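Local structure of methanogen homoaconitase large subunit (4KP2) at residues A[187-199]-A[224-236]. The protein forms the large subunit of a [4Fe-4S] hydro-lyase that converts (R)-homocitrate to homoisocitrate through cis-homoaconitate in 2-oxosuberate biosynthesis. Sequence-based numbering, arbitrary orientation.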
loop_
_atom_site.group_PDB
_atom_site.type_symbol
_atom_site.label_atom_id
_atom_site.label_comp_id
_atom_site.label_asym_id
_atom_site.label_seq_id
_atom_site.Cartn_x
_atom_site.Cartn_y
_atom_site.Cartn_z
ATOM N N VAL A 187 -14.201 -15.687 22.359
ATOM C CA VAL A 187 -13.110 -14.728 22.463
ATOM C C VAL A 187 -11.869 -15.239 21.741
ATOM O O VAL A 187 -11.765 -16.424 21.426
ATOM C CB VAL A 187 -12.758 -14.430 23.929
ATOM C CG1 VAL A 187 -13.941 -13.789 24.634
ATOM C CG2 VAL A 187 -12.332 -15.705 24.639
ATOM N N SER A 188 -10.931 -14.335 21.478
ATOM C CA SER A 188 -9.704 -14.695 20.779
ATOM C C SER A 188 -8.483 -14.488 21.664
ATOM O O SER A 188 -8.595 -14.018 22.795
ATOM C CB SER A 188 -9.558 -13.880 19.493
ATOM O OG SER A 188 -9.434 -12.498 19.782
ATOM N N ALA A 189 -7.317 -14.840 21.133
ATOM C CA ALA A 189 -6.061 -14.693 21.859
ATOM C C ALA A 189 -5.774 -13.228 22.170
ATOM O O ALA A 189 -5.157 -12.911 23.189
ATOM C CB ALA A 189 -4.920 -15.300 21.064
ATOM N N LYS A 190 -6.218 -12.340 21.286
ATOM C CA LYS A 190 -6.087 -10.907 21.514
ATOM C C LYS A 190 -6.974 -10.487 22.681
ATOM O O LYS A 190 -6.568 -9.681 23.518
ATOM C CB LYS A 190 -6.449 -10.120 20.253
ATOM C CG LYS A 190 -6.580 -8.617 20.466
ATOM C CD LYS A 190 -5.308 -8.012 21.049
ATOM C CE LYS A 190 -4.177 -7.991 20.034
ATOM N NZ LYS A 190 -4.489 -7.099 18.881
ATOM N N ASP A 191 -8.179 -11.044 22.737
ATOM C CA ASP A 191 -9.090 -10.779 23.843
ATOM C C ASP A 191 -8.496 -11.303 25.146
ATOM O O ASP A 191 -8.704 -10.727 26.213
ATOM C CB ASP A 191 -10.451 -11.431 23.595
ATOM C CG ASP A 191 -11.146 -10.882 22.366
ATOM O OD1 ASP A 191 -11.739 -9.785 22.458
ATOM O OD2 ASP A 191 -11.107 -11.551 21.312
ATOM N N ILE A 192 -7.757 -12.402 25.048
ATOM C CA ILE A 192 -7.138 -13.019 26.214
ATOM C C ILE A 192 -5.952 -12.204 26.718
ATOM O O ILE A 192 -5.858 -11.906 27.908
ATOM C CB ILE A 192 -6.680 -14.453 25.902
ATOM C CG1 ILE A 192 -7.888 -15.328 25.571
ATOM C CG2 ILE A 192 -5.914 -15.036 27.075
ATOM C CD1 ILE A 192 -7.527 -16.689 25.029
ATOM N N VAL A 193 -5.054 -11.837 25.809
ATOM C CA VAL A 193 -3.857 -11.090 26.184
ATOM C C VAL A 193 -4.204 -9.680 26.662
ATOM O O VAL A 193 -3.483 -9.096 27.471
ATOM C CB VAL A 193 -2.819 -11.043 25.036
ATOM C CG1 VAL A 193 -3.297 -10.145 23.906
ATOM C CG2 VAL A 193 -1.468 -10.581 25.560
ATOM N N LEU A 194 -5.317 -9.142 26.172
ATOM C CA LEU A 194 -5.797 -7.847 26.636
ATOM C C LEU A 194 -6.314 -7.958 28.064
ATOM O O LEU A 194 -6.244 -7.003 28.833
ATOM C CB LEU A 194 -6.893 -7.306 25.717
ATOM C CG LEU A 194 -6.440 -6.605 24.437
ATOM C CD1 LEU A 194 -7.641 -6.164 23.618
ATOM C CD2 LEU A 194 -5.551 -5.417 24.769
ATOM N N ARG A 195 -6.834 -9.128 28.414
ATOM C CA ARG A 195 -7.319 -9.365 29.768
ATOM C C ARG A 195 -6.140 -9.486 30.725
ATOM O O ARG A 195 -6.236 -9.133 31.901
ATOM C CB ARG A 195 -8.168 -10.633 29.821
ATOM C CG ARG A 195 -8.883 -10.840 31.143
ATOM C CD ARG A 195 -9.906 -9.741 31.380
ATOM N NE ARG A 195 -10.574 -9.883 32.670
ATOM C CZ ARG A 195 -10.132 -9.343 33.800
ATOM N NH1 ARG A 195 -9.016 -8.625 33.801
ATOM N NH2 ARG A 195 -10.803 -9.520 34.929
ATOM N N VAL A 196 -5.022 -9.986 30.206
ATOM C CA VAL A 196 -3.812 -10.159 30.998
ATOM C C VAL A 196 -3.198 -8.807 31.353
ATOM O O VAL A 196 -2.664 -8.623 32.449
ATOM C CB VAL A 196 -2.776 -11.021 30.247
ATOM C CG1 VAL A 196 -1.505 -11.175 31.066
ATOM C CG2 VAL A 196 -3.362 -12.384 29.919
ATOM N N CYS A 197 -3.296 -7.857 30.427
ATOM C CA CYS A 197 -2.674 -6.549 30.602
ATOM C C CYS A 197 -3.346 -5.694 31.678
ATOM O O CYS A 197 -2.807 -4.663 32.078
ATOM C CB CYS A 197 -2.635 -5.790 29.271
ATOM S SG CYS A 197 -1.652 -6.574 27.968
ATOM N N LYS A 198 -4.518 -6.116 32.144
ATOM C CA LYS A 198 -5.244 -5.359 33.161
ATOM C C LYS A 198 -4.918 -5.848 34.559
ATOM O O LYS A 198 -4.640 -5.053 35.457
ATOM C CB LYS A 198 -6.752 -5.450 32.941
ATOM C CG LYS A 198 -7.188 -5.120 31.541
ATOM C CD LYS A 198 -6.534 -3.846 31.033
ATOM C CE LYS A 198 -5.704 -4.140 29.792
ATOM N NZ LYS A 198 -6.010 -3.240 28.646
ATOM N N GLU A 199 -4.966 -7.164 34.736
ATOM C CA GLU A 199 -4.657 -7.779 36.018
ATOM C C GLU A 199 -3.224 -7.452 36.412
ATOM O O GLU A 199 -2.905 -7.324 37.593
ATOM C CB GLU A 199 -4.845 -9.295 35.943
ATOM C CG GLU A 199 -5.680 -9.877 37.072
ATOM C CD GLU A 199 -7.160 -9.579 36.918
ATOM O OE1 GLU A 199 -7.577 -9.204 35.802
ATOM O OE2 GLU A 199 -7.904 -9.721 37.911
ATOM N N GLY A 224 -1.922 -17.990 18.359
ATOM C CA GLY A 224 -2.362 -17.453 19.633
ATOM C C GLY A 224 -1.202 -17.185 20.571
ATOM O O GLY A 224 -1.194 -16.191 21.299
ATOM N N ARG A 225 -0.215 -18.076 20.553
ATOM C CA ARG A 225 0.953 -17.943 21.416
ATOM C C ARG A 225 1.826 -16.764 20.997
ATOM O O ARG A 225 2.463 -16.124 21.835
ATOM C CB ARG A 225 1.766 -19.237 21.420
ATOM C CG ARG A 225 1.009 -20.426 21.983
ATOM C CD ARG A 225 1.870 -21.673 22.010
ATOM N NE ARG A 225 1.142 -22.812 22.558
ATOM C CZ ARG A 225 1.663 -24.024 22.714
ATOM N NH1 ARG A 225 2.920 -24.258 22.362
ATOM N NH2 ARG A 225 0.927 -25.003 23.222
ATOM N N LEU A 226 1.849 -16.485 19.698
ATOM C CA LEU A 226 2.574 -15.333 19.176
ATOM C C LEU A 226 1.961 -14.034 19.685
ATOM O O LEU A 226 2.670 -13.070 19.968
ATOM C CB LEU A 226 2.574 -15.343 17.647
ATOM C CG LEU A 226 3.862 -15.791 16.953
ATOM C CD1 LEU A 226 4.266 -17.187 17.394
ATOM C CD2 LEU A 226 3.697 -15.730 15.442
ATOM N N THR A 227 0.638 -14.020 19.797
ATOM C CA THR A 227 -0.084 -12.839 20.254
ATOM C C THR A 227 0.183 -12.552 21.729
ATOM O O THR A 227 0.392 -11.403 22.121
ATOM C CB THR A 227 -1.601 -12.995 20.037
ATOM O OG1 THR A 227 -1.865 -13.223 18.648
ATOM C CG2 THR A 227 -2.339 -11.744 20.489
ATOM N N LEU A 228 0.178 -13.605 22.540
ATOM C CA LEU A 228 0.389 -13.470 23.978
ATOM C C LEU A 228 1.785 -12.955 24.313
ATOM O O LEU A 228 1.950 -12.125 25.207
ATOM C CB LEU A 228 0.135 -14.802 24.687
ATOM C CG LEU A 228 -1.225 -14.966 25.369
ATOM C CD1 LEU A 228 -2.360 -14.692 24.394
ATOM C CD2 LEU A 228 -1.357 -16.355 25.973
ATOM N N CYS A 229 2.785 -13.449 23.593
ATOM C CA CYS A 229 4.166 -13.050 23.837
ATOM C C CYS A 229 4.486 -11.696 23.215
ATOM O O CYS A 229 5.460 -11.047 23.591
ATOM C CB CYS A 229 5.133 -14.112 23.310
ATOM S SG CYS A 229 5.001 -15.712 24.137
ATOM N N ASN A 230 3.660 -11.274 22.263
ATOM C CA ASN A 230 3.872 -10.005 21.576
ATOM C C ASN A 230 3.558 -8.807 22.465
ATOM O O ASN A 230 4.228 -7.775 22.393
ATOM C CB ASN A 230 3.029 -9.936 20.301
ATOM C CG ASN A 230 3.272 -8.666 19.508
ATOM O OD1 ASN A 230 2.698 -7.617 19.801
ATOM N ND2 ASN A 230 4.125 -8.757 18.496
ATOM N N MET A 231 2.539 -8.952 23.306
ATOM C CA MET A 231 2.080 -7.857 24.151
ATOM C C MET A 231 2.742 -7.895 25.524
ATOM O O MET A 231 2.176 -7.417 26.506
ATOM C CB MET A 231 0.563 -7.917 24.313
ATOM C CG MET A 231 -0.200 -8.076 23.010
ATOM S SD MET A 231 -1.041 -6.564 22.511
ATOM C CE MET A 231 -2.042 -6.245 23.961
ATOM N N ALA A 232 3.940 -8.466 25.588
ATOM C CA ALA A 232 4.665 -8.568 26.849
ATOM C C ALA A 232 5.256 -7.223 27.258
ATOM O O ALA A 232 5.227 -6.853 28.432
ATOM C CB ALA A 232 5.756 -9.623 26.750
ATOM N N ILE A 233 5.789 -6.495 26.281
ATOM C CA ILE A 233 6.400 -5.194 26.530
ATOM C C ILE A 233 5.350 -4.157 26.933
ATOM O O ILE A 233 5.648 -3.196 27.643
ATOM C CB ILE A 233 7.194 -4.703 25.296
ATOM C CG1 ILE A 233 7.943 -3.405 25.605
ATOM C CG2 ILE A 233 6.275 -4.526 24.097
ATOM C CD1 ILE A 233 8.898 -3.521 26.770
ATOM N N GLU A 234 4.113 -4.372 26.495
ATOM C CA GLU A 234 3.022 -3.451 26.795
ATOM C C GLU A 234 2.661 -3.480 28.276
ATOM O O GLU A 234 1.993 -2.579 28.780
ATOM C CB GLU A 234 1.795 -3.781 25.945
ATOM C CG GLU A 234 2.084 -3.869 24.454
ATOM C CD GLU A 234 2.595 -2.563 23.876
ATOM O OE1 GLU A 234 2.230 -1.490 24.403
ATOM O OE2 GLU A 234 3.363 -2.608 22.893
ATOM N N MET A 235 3.106 -4.525 28.964
ATOM C CA MET A 235 2.910 -4.642 30.403
ATOM C C MET A 235 4.194 -4.296 31.145
ATOM O O MET A 235 4.289 -4.468 32.361
ATOM C CB MET A 235 2.458 -6.057 30.767
ATOM C CG MET A 235 1.073 -6.403 30.258
ATOM S SD MET A 235 0.642 -8.135 30.519
ATOM C CE MET A 235 1.827 -8.940 29.448
ATOM N N GLY A 236 5.182 -3.807 30.403
ATOM C CA GLY A 236 6.468 -3.455 30.974
ATOM C C GLY A 236 7.422 -4.632 30.992
ATOM O O GLY A 236 8.595 -4.486 31.335
#
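V193 packs against L228 and M231 where helix 189-199 lies alongside helix 224-230, nearly parallel, on the mixed beta-sheet of an aconitase-family alpha/beta domain. The axes approach to 8.9 Å at 26°, and no hydrogen bond joins the segments. CG2 of V193, anti to the backbone N, lies against M231 CB at 3.6 Å, while its CG1 branch reaches T227 CG2 and M231 CG. L228 sends CD1 to V193 CB, 3.7 Å away. At the N-terminal end A189 CB rests on G224 CA (3.6 Å). Just past the second helix, M231 bends at chi2 and chi3, which carries CE back to L194 CD2 at 3.7 Å. M235 lays its CG and SD along C197, and its SD also meets V196 CG1.

Further out, V196 and L228 touch strand 167-180, and V193 and M235 touch Y212 of strand 208-213. K190 NZ bonds N325 OD1 and T324 OG1, and T227 OG1 bonds T324 O, all just after the predicted cluster ligand C323; T227 OG1 also bonds D223 O, one turn back in its own helix. S188 occupies the N-cap position, and its N gives D191 OD2 a 2.8 Å bond on the anti side, 26° out of the carboxylate plane.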